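Local structure of protein-glutamine gamma-glutamyltransferase 2 (Pagrus major, 1G0D) at residues Val34-Gln38 and Trp137-Met142; Ala101-Ile105 and Ile206-Ser210. The protein catalyses, in a calcium-dependent manner, the cross-linking of proteins by joining peptide-bound glutamine to lysine or to other primary amines, and probably binds GTP. One frame throughout, in Å; residues are numbered along the deposited sequence.

Interaction 1: residues Val34-Gln38 and Trp137-Met142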
ATOM      1  N   VAL A  34     -23.617   4.002  -7.823  1.00 15.18           N
ATOM      2  CA  VAL A  34     -24.042   2.628  -8.013  1.00 13.15           C
ATOM      3  C   VAL A  34     -22.910   1.621  -8.327  1.00 11.26           C
ATOM      4  O   VAL A  34     -21.850   2.040  -8.735  1.00 17.94           O
ATOM      5  CB  VAL A  34     -25.100   2.775  -9.150  1.00 14.43           C
ATOM      6  CG1 VAL A  34     -24.829   1.841 -10.331  1.00 17.26           C
ATOM      7  CG2 VAL A  34     -26.490   2.713  -8.542  1.00 15.95           C
ATOM      8  N   ARG A  35     -23.105   0.314  -8.120  1.00 11.73           N
ATOM      9  CA  ARG A  35     -22.078  -0.701  -8.475  1.00  8.73           C
ATOM     10  C   ARG A  35     -22.647  -1.546  -9.647  1.00 12.43           C
ATOM     11  O   ARG A  35     -23.858  -1.706  -9.746  1.00 17.92           O
ATOM     12  CB  ARG A  35     -21.741  -1.587  -7.274  1.00  6.84           C
ATOM     13  CG  ARG A  35     -21.279  -0.781  -6.069  1.00  7.86           C
ATOM     14  CD  ARG A  35     -20.543  -1.617  -5.041  1.00  4.09           C
ATOM     15  NE  ARG A  35     -20.031  -0.791  -3.946  1.00  6.53           N
ATOM     16  CZ  ARG A  35     -18.744  -0.448  -3.748  1.00 10.38           C
ATOM     17  NH1 ARG A  35     -17.780  -0.824  -4.583  1.00  8.91           N
ATOM     18  NH2 ARG A  35     -18.410   0.258  -2.674  1.00  6.43           N
ATOM     19  N   ARG A  36     -21.798  -2.067 -10.534  1.00 11.16           N
ATOM     20  CA  ARG A  36     -22.253  -2.821 -11.718  1.00  7.87           C
ATOM     21  C   ARG A  36     -22.822  -4.213 -11.541  1.00  7.78           C
ATOM     22  O   ARG A  36     -22.486  -4.912 -10.609  1.00 11.72           O
ATOM     23  CB  ARG A  36     -21.131  -2.896 -12.760  1.00  6.60           C
ATOM     24  CG  ARG A  36     -20.043  -3.851 -12.433  1.00  9.04           C
ATOM     25  CD  ARG A  36     -18.745  -3.518 -13.197  1.00 12.48           C
ATOM     26  NE  ARG A  36     -17.773  -4.625 -13.125  1.00 11.11           N
ATOM     27  CZ  ARG A  36     -16.748  -4.795 -13.963  1.00  9.58           C
ATOM     28  NH1 ARG A  36     -16.537  -3.940 -14.946  1.00  2.32           N
ATOM     29  NH2 ARG A  36     -15.968  -5.865 -13.863  1.00 10.94           N
ATOM     30  N   GLY A  37     -23.689  -4.613 -12.457  1.00  7.42           N
ATOM     31  CA  GLY A  37     -24.279  -5.934 -12.386  1.00  8.19           C
ATOM     32  C   GLY A  37     -25.432  -6.032 -11.406  1.00 12.10           C
ATOM     33  O   GLY A  37     -26.041  -7.093 -11.269  1.00 15.72           O
ATOM     34  N   GLN A  38     -25.731  -4.919 -10.731  1.00 12.95           N
ATOM     35  CA  GLN A  38     -26.797  -4.815  -9.728  1.00 10.38           C
ATOM     36  C   GLN A  38     -27.770  -3.700 -10.163  1.00 13.33           C
ATOM     37  O   GLN A  38     -27.367  -2.571 -10.430  1.00 18.21           O
ATOM     38  CB  GLN A  38     -26.162  -4.483  -8.378  1.00  9.76           C
ATOM     39  CG  GLN A  38     -27.103  -4.488  -7.204  1.00 14.02           C
ATOM     40  CD  GLN A  38     -26.412  -4.134  -5.901  1.00  9.64           C
ATOM     41  OE1 GLN A  38     -25.268  -4.523  -5.684  1.00 15.51           O
ATOM     42  NE2 GLN A  38     -27.106  -3.385  -5.023  1.00  8.07           N
ATOM     43  N   TRP A 137     -19.471  -8.097  -5.076  1.00 15.63           N
ATOM     44  CA  TRP A 137     -20.522  -8.862  -4.429  1.00 12.03           C
ATOM     45  C   TRP A 137     -21.443  -9.485  -5.463  1.00 14.80           C
ATOM     46  O   TRP A 137     -22.288 -10.299  -5.115  1.00 15.01           O
ATOM     47  CB  TRP A 137     -21.367  -7.986  -3.557  1.00 10.86           C
ATOM     48  CG  TRP A 137     -20.686  -7.509  -2.378  1.00  5.94           C
ATOM     49  CD1 TRP A 137     -20.581  -8.146  -1.188  1.00  5.33           C
ATOM     50  CD2 TRP A 137     -20.001  -6.264  -2.243  1.00  9.40           C
ATOM     51  NE1 TRP A 137     -19.859  -7.371  -0.296  1.00  7.12           N
ATOM     52  CE2 TRP A 137     -19.487  -6.213  -0.918  1.00  9.35           C
ATOM     53  CE3 TRP A 137     -19.764  -5.182  -3.113  1.00  8.21           C
ATOM     54  CZ2 TRP A 137     -18.743  -5.113  -0.440  1.00  6.90           C
ATOM     55  CZ3 TRP A 137     -19.012  -4.086  -2.629  1.00  8.01           C
ATOM     56  CH2 TRP A 137     -18.514  -4.071  -1.306  1.00  2.80           C
ATOM     57  N   CYS A 138     -21.310  -9.070  -6.722  1.00 13.88           N
ATOM     58  CA  CYS A 138     -22.126  -9.590  -7.809  1.00 12.64           C
ATOM     59  C   CYS A 138     -21.415 -10.771  -8.454  1.00 14.46           C
ATOM     60  O   CYS A 138     -20.345 -10.622  -9.019  1.00 17.95           O
ATOM     61  CB  CYS A 138     -22.335  -8.513  -8.840  1.00 14.87           C
ATOM     62  SG  CYS A 138     -22.906  -9.184 -10.373  1.00 19.49           S
ATOM     63  N   ARG A 139     -22.030 -11.943  -8.409  1.00 16.27           N
ATOM     64  CA  ARG A 139     -21.381 -13.148  -8.908  1.00 12.34           C
ATOM     65  C   ARG A 139     -20.923 -13.207 -10.307  1.00 11.97           C
ATOM     66  O   ARG A 139     -20.113 -14.059 -10.614  1.00 15.64           O
ATOM     67  CB  ARG A 139     -22.238 -14.358  -8.658  1.00 17.33           C
ATOM     68  CG  ARG A 139     -23.663 -14.061  -8.820  1.00 22.52           C
ATOM     69  CD  ARG A 139     -24.363 -15.304  -9.168  1.00 27.46           C
ATOM     70  NE  ARG A 139     -23.750 -15.946 -10.309  1.00 32.62           N
ATOM     71  CZ  ARG A 139     -23.144 -17.128 -10.239  1.00 40.49           C
ATOM     72  NH1 ARG A 139     -23.075 -17.781  -9.064  1.00 33.51           N
ATOM     73  NH2 ARG A 139     -22.641 -17.667 -11.353  1.00 40.11           N
ATOM     74  N   ASP A 140     -21.411 -12.334 -11.168  1.00  8.39           N
ATOM     75  CA  ASP A 140     -20.942 -12.371 -12.534  1.00  9.14           C
ATOM     76  C   ASP A 140     -19.823 -11.377 -12.795  1.00 13.42           C
ATOM     77  O   ASP A 140     -19.256 -11.342 -13.890  1.00 13.58           O
ATOM     78  CB  ASP A 140     -22.071 -12.066 -13.462  1.00 11.48           C
ATOM     79  CG  ASP A 140     -23.090 -13.132 -13.454  1.00 18.95           C
ATOM     80  OD1 ASP A 140     -24.232 -12.810 -13.809  1.00 27.95           O
ATOM     81  OD2 ASP A 140     -22.760 -14.280 -13.088  1.00 16.99           O
ATOM     82  N   ASP A 141     -19.505 -10.557 -11.799  1.00 14.45           N
ATOM     83  CA  ASP A 141     -18.450  -9.564 -11.956  1.00 14.52           C
ATOM     84  C   ASP A 141     -17.095 -10.262 -11.847  1.00 16.57           C
ATOM     85  O   ASP A 141     -16.917 -11.171 -11.017  1.00 19.25           O
ATOM     86  CB  ASP A 141     -18.588  -8.489 -10.870  1.00 12.10           C
ATOM     87  CG  ASP A 141     -17.765  -7.243 -11.165  1.00 13.61           C
ATOM     88  OD1 ASP A 141     -16.645  -7.366 -11.712  1.00 11.32           O
ATOM     89  OD2 ASP A 141     -18.235  -6.132 -10.845  1.00 14.58           O
ATOM     90  N   MET A 142     -16.140  -9.844 -12.673  1.00 15.37           N
ATOM     91  CA  MET A 142     -14.818 -10.437 -12.624  1.00 10.67           C
ATOM     92  C   MET A 142     -14.103 -10.228 -11.283  1.00 11.25           C
ATOM     93  O   MET A 142     -13.246 -11.031 -10.916  1.00 15.56           O
ATOM     94  CB  MET A 142     -13.988  -9.922 -13.790  1.00 15.30           C
ATOM     95  CG  MET A 142     -14.125 -10.780 -15.073  1.00 16.18           C
ATOM     96  SD  MET A 142     -13.258  -9.974 -16.454  1.00 26.40           S
ATOM     97  CE  MET A 142     -14.096  -8.155 -16.448  1.00 20.82           C
TER
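Two beta turns meet here. The 34-38 segment leaves a strand at R35 and reverses through a type II turn from R35 to Q38, while C138 to D141 form a type I turn closed by D141 N to C138 O at 2.9 Å. The backbones come nearest at G37 and C138, whose CA atoms lie 6.2 Å apart. G37 takes the third position of the type II turn, where a positive phi (80°) favours glycine; a CB there would be jammed against the R36 carbonyl oxygen and C138 SG. R36 reaches across to D141 in a two-pronged salt bridge, NE to OD2 at 2.8 Å and NH2 to OD1 at 2.7 Å. W137 CZ3 lies over one face of the R35 guanidinium, 3.7 Å from NE, which donates to the carbonyl of H22. Where the N-terminal beta-sandwich meets the catalytic core, the buried R36-D141 pair is satisfied by mutual neutralisation together with backbone bonds, R36 NH1 to the A103 and S210 carbonyls, N135 N and V143 N to D141.

Interaction 2: residues Ala101-Ile105 and Ile206-Ser210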
ATOM      1  N   ALA A 101     -22.694  -6.929 -15.764  1.00 17.48           N
ATOM      2  CA  ALA A 101     -21.618  -7.073 -14.794  1.00 16.51           C
ATOM      3  C   ALA A 101     -20.255  -6.704 -15.441  1.00 18.57           C
ATOM      4  O   ALA A 101     -19.227  -6.727 -14.755  1.00 21.27           O
ATOM      5  CB  ALA A 101     -21.586  -8.505 -14.239  1.00 15.13           C
ATOM      6  N   ASN A 102     -20.241  -6.395 -16.746  1.00 13.60           N
ATOM      7  CA  ASN A 102     -19.013  -5.975 -17.406  1.00 14.17           C
ATOM      8  C   ASN A 102     -19.134  -4.496 -17.745  1.00 15.53           C
ATOM      9  O   ASN A 102     -18.397  -3.969 -18.574  1.00 17.77           O
ATOM     10  CB  ASN A 102     -18.721  -6.786 -18.677  1.00 15.28           C
ATOM     11  CG  ASN A 102     -19.836  -6.721 -19.687  1.00 25.52           C
ATOM     12  OD1 ASN A 102     -20.898  -6.171 -19.415  1.00 27.99           O
ATOM     13  ND2 ASN A 102     -19.607  -7.295 -20.869  1.00 28.16           N
ATOM     14  N   ALA A 103     -20.056  -3.812 -17.078  1.00 15.28           N
ATOM     15  CA  ALA A 103     -20.251  -2.396 -17.319  1.00 15.76           C
ATOM     16  C   ALA A 103     -18.962  -1.552 -17.104  1.00 20.33           C
ATOM     17  O   ALA A 103     -18.127  -1.857 -16.239  1.00 21.08           O
ATOM     18  CB  ALA A 103     -21.347  -1.912 -16.429  1.00 10.98           C
ATOM     19  N   VAL A 104     -18.809  -0.491 -17.902  1.00 20.23           N
ATOM     20  CA  VAL A 104     -17.673   0.416 -17.805  1.00 17.73           C
ATOM     21  C   VAL A 104     -17.873   1.284 -16.570  1.00 19.27           C
ATOM     22  O   VAL A 104     -18.921   1.893 -16.411  1.00 19.10           O
ATOM     23  CB  VAL A 104     -17.599   1.355 -19.036  1.00 13.55           C
ATOM     24  CG1 VAL A 104     -16.523   2.369 -18.832  1.00 15.00           C
ATOM     25  CG2 VAL A 104     -17.289   0.569 -20.281  1.00 13.89           C
ATOM     26  N   ILE A 105     -16.892   1.322 -15.668  1.00 21.24           N
ATOM     27  CA  ILE A 105     -17.028   2.176 -14.490  1.00 21.02           C
ATOM     28  C   ILE A 105     -16.848   3.634 -14.944  1.00 21.35           C
ATOM     29  O   ILE A 105     -16.149   3.913 -15.920  1.00 25.25           O
ATOM     30  CB  ILE A 105     -15.996   1.801 -13.379  1.00 16.31           C
ATOM     31  CG1 ILE A 105     -14.580   2.044 -13.845  1.00 14.86           C
ATOM     32  CG2 ILE A 105     -16.080   0.319 -13.066  1.00 13.32           C
ATOM     33  CD1 ILE A 105     -13.627   2.105 -12.671  1.00 13.25           C
ATOM     34  N   ILE A 206     -11.884   4.870 -22.260  1.00 25.66           N
ATOM     35  CA  ILE A 206     -13.145   4.670 -21.556  1.00 25.62           C
ATOM     36  C   ILE A 206     -13.661   3.255 -21.799  1.00 27.77           C
ATOM     37  O   ILE A 206     -14.148   2.559 -20.888  1.00 27.26           O
ATOM     38  CB  ILE A 206     -14.213   5.720 -21.991  1.00 25.35           C
ATOM     39  CG1 ILE A 206     -13.900   7.062 -21.328  1.00 27.31           C
ATOM     40  CG2 ILE A 206     -15.610   5.317 -21.530  1.00 20.05           C
ATOM     41  CD1 ILE A 206     -14.850   8.189 -21.706  1.00 28.13           C
ATOM     42  N   GLU A 207     -13.524   2.808 -23.031  1.00 27.60           N
ATOM     43  CA  GLU A 207     -14.001   1.490 -23.361  1.00 26.10           C
ATOM     44  C   GLU A 207     -13.245   0.402 -22.605  1.00 24.10           C
ATOM     45  O   GLU A 207     -13.754  -0.691 -22.411  1.00 25.36           O
ATOM     46  CB  GLU A 207     -13.913   1.313 -24.876  1.00 32.27           C
ATOM     47  CG  GLU A 207     -14.621   2.456 -25.632  1.00 37.15           C
ATOM     48  CD  GLU A 207     -14.793   2.197 -27.119  1.00 38.33           C
ATOM     49  OE1 GLU A 207     -13.777   1.991 -27.812  1.00 39.39           O
ATOM     50  OE2 GLU A 207     -15.949   2.217 -27.593  1.00 43.39           O
ATOM     51  N   HIS A 208     -12.042   0.708 -22.135  1.00 21.50           N
ATOM     52  CA  HIS A 208     -11.235  -0.279 -21.423  1.00 15.50           C
ATOM     53  C   HIS A 208     -11.443  -0.249 -19.920  1.00 16.63           C
ATOM     54  O   HIS A 208     -10.903  -1.094 -19.193  1.00 16.69           O
ATOM     55  CB  HIS A 208      -9.763  -0.016 -21.704  1.00 17.38           C
ATOM     56  CG  HIS A 208      -9.308  -0.512 -23.032  1.00 18.94           C
ATOM     57  ND1 HIS A 208      -9.757   0.020 -24.223  1.00 25.48           N
ATOM     58  CD2 HIS A 208      -8.492  -1.536 -23.366  1.00 17.92           C
ATOM     59  CE1 HIS A 208      -9.239  -0.656 -25.230  1.00 23.14           C
ATOM     60  NE2 HIS A 208      -8.466  -1.605 -24.737  1.00 16.04           N
ATOM     61  N   ARG A 209     -12.198   0.742 -19.452  1.00 13.22           N
ATOM     62  CA  ARG A 209     -12.451   0.901 -18.040  1.00 13.01           C
ATOM     63  C   ARG A 209     -13.378  -0.155 -17.409  1.00 13.89           C
ATOM     64  O   ARG A 209     -13.682  -0.105 -16.220  1.00 15.77           O
ATOM     65  CB  ARG A 209     -12.990   2.306 -17.805  1.00 14.51           C
ATOM     66  CG  ARG A 209     -11.913   3.353 -17.868  1.00 11.41           C
ATOM     67  CD  ARG A 209     -12.361   4.640 -17.178  1.00 14.73           C
ATOM     68  NE  ARG A 209     -11.427   5.720 -17.511  1.00 19.07           N
ATOM     69  CZ  ARG A 209     -11.583   7.005 -17.204  1.00 12.93           C
ATOM     70  NH1 ARG A 209     -12.642   7.427 -16.543  1.00 17.52           N
ATOM     71  NH2 ARG A 209     -10.666   7.872 -17.572  1.00 14.05           N
ATOM     72  N   SER A 210     -13.817  -1.121 -18.193  1.00 12.63           N
ATOM     73  CA  SER A 210     -14.672  -2.167 -17.667  1.00 12.48           C
ATOM     74  C   SER A 210     -13.840  -3.351 -17.185  1.00 14.19           C
ATOM     75  O   SER A 210     -14.338  -4.318 -16.621  1.00 19.03           O
ATOM     76  CB  SER A 210     -15.548  -2.657 -18.775  1.00 15.55           C
ATOM     77  OG  SER A 210     -14.773  -3.539 -19.553  1.00 18.69           O
TER
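V104, R209 and S210 carry most of this contact, V104 being the most covered and the other two about equally so. The CA atoms of V104 and S210 lie 4.0 Å apart. V104 directs CG1 at the carbonyl oxygen of I206, 3.1 Å away, and the same methyl lies 4.1 Å from I206 CG2 and 3.7 Å from R209 CB. Its other branch, CG2, rests 4.0 Å from CB of S210. S210 CB makes close contacts with N102 O (3.1 Å) and A103 O (3.7 Å); no hydrogen bond joins the two segments, though R36 NH1 bonds to both A103 O and S210 O. A loop between strands 92-98 and 106-115 of the N-terminal beta-sandwich thus abuts the last part of helix 202-208, in the catalytic core, and the residues after it; R209 N bonds to I206 O at 3.0 Å, three residues back. R209 also offers its carbonyl oxygen to I105 CG1 at 3.3 Å, while its guanidinium leads away to salt bridges with D193 and D205.

Overall arrangement
The two contacts, with centres 12 Å apart, meet through R36. Besides its salt bridge in interaction 1, this arginine directs NH1 to two carbonyl oxygens of interaction 2, probably hydrogen-bonding to S210 O at 2.8 Å and A103 O at 2.9 Å. A second point of packing brings A101 CB to 3.7 Å from D140 C. Along the sequence the segments alternate, 34-38 and 101-105 coming from the N-terminal beta-sandwich and 137-142 and 206-210 following it, so one arginine gathers backbone from both sides of the junction. There, away from the catalytic C272, H332 and D355, the sandwich meets the catalytic core through a buried salt bridge and, in interaction 2, close van der Waals packing without hydrogen bonds between its segments.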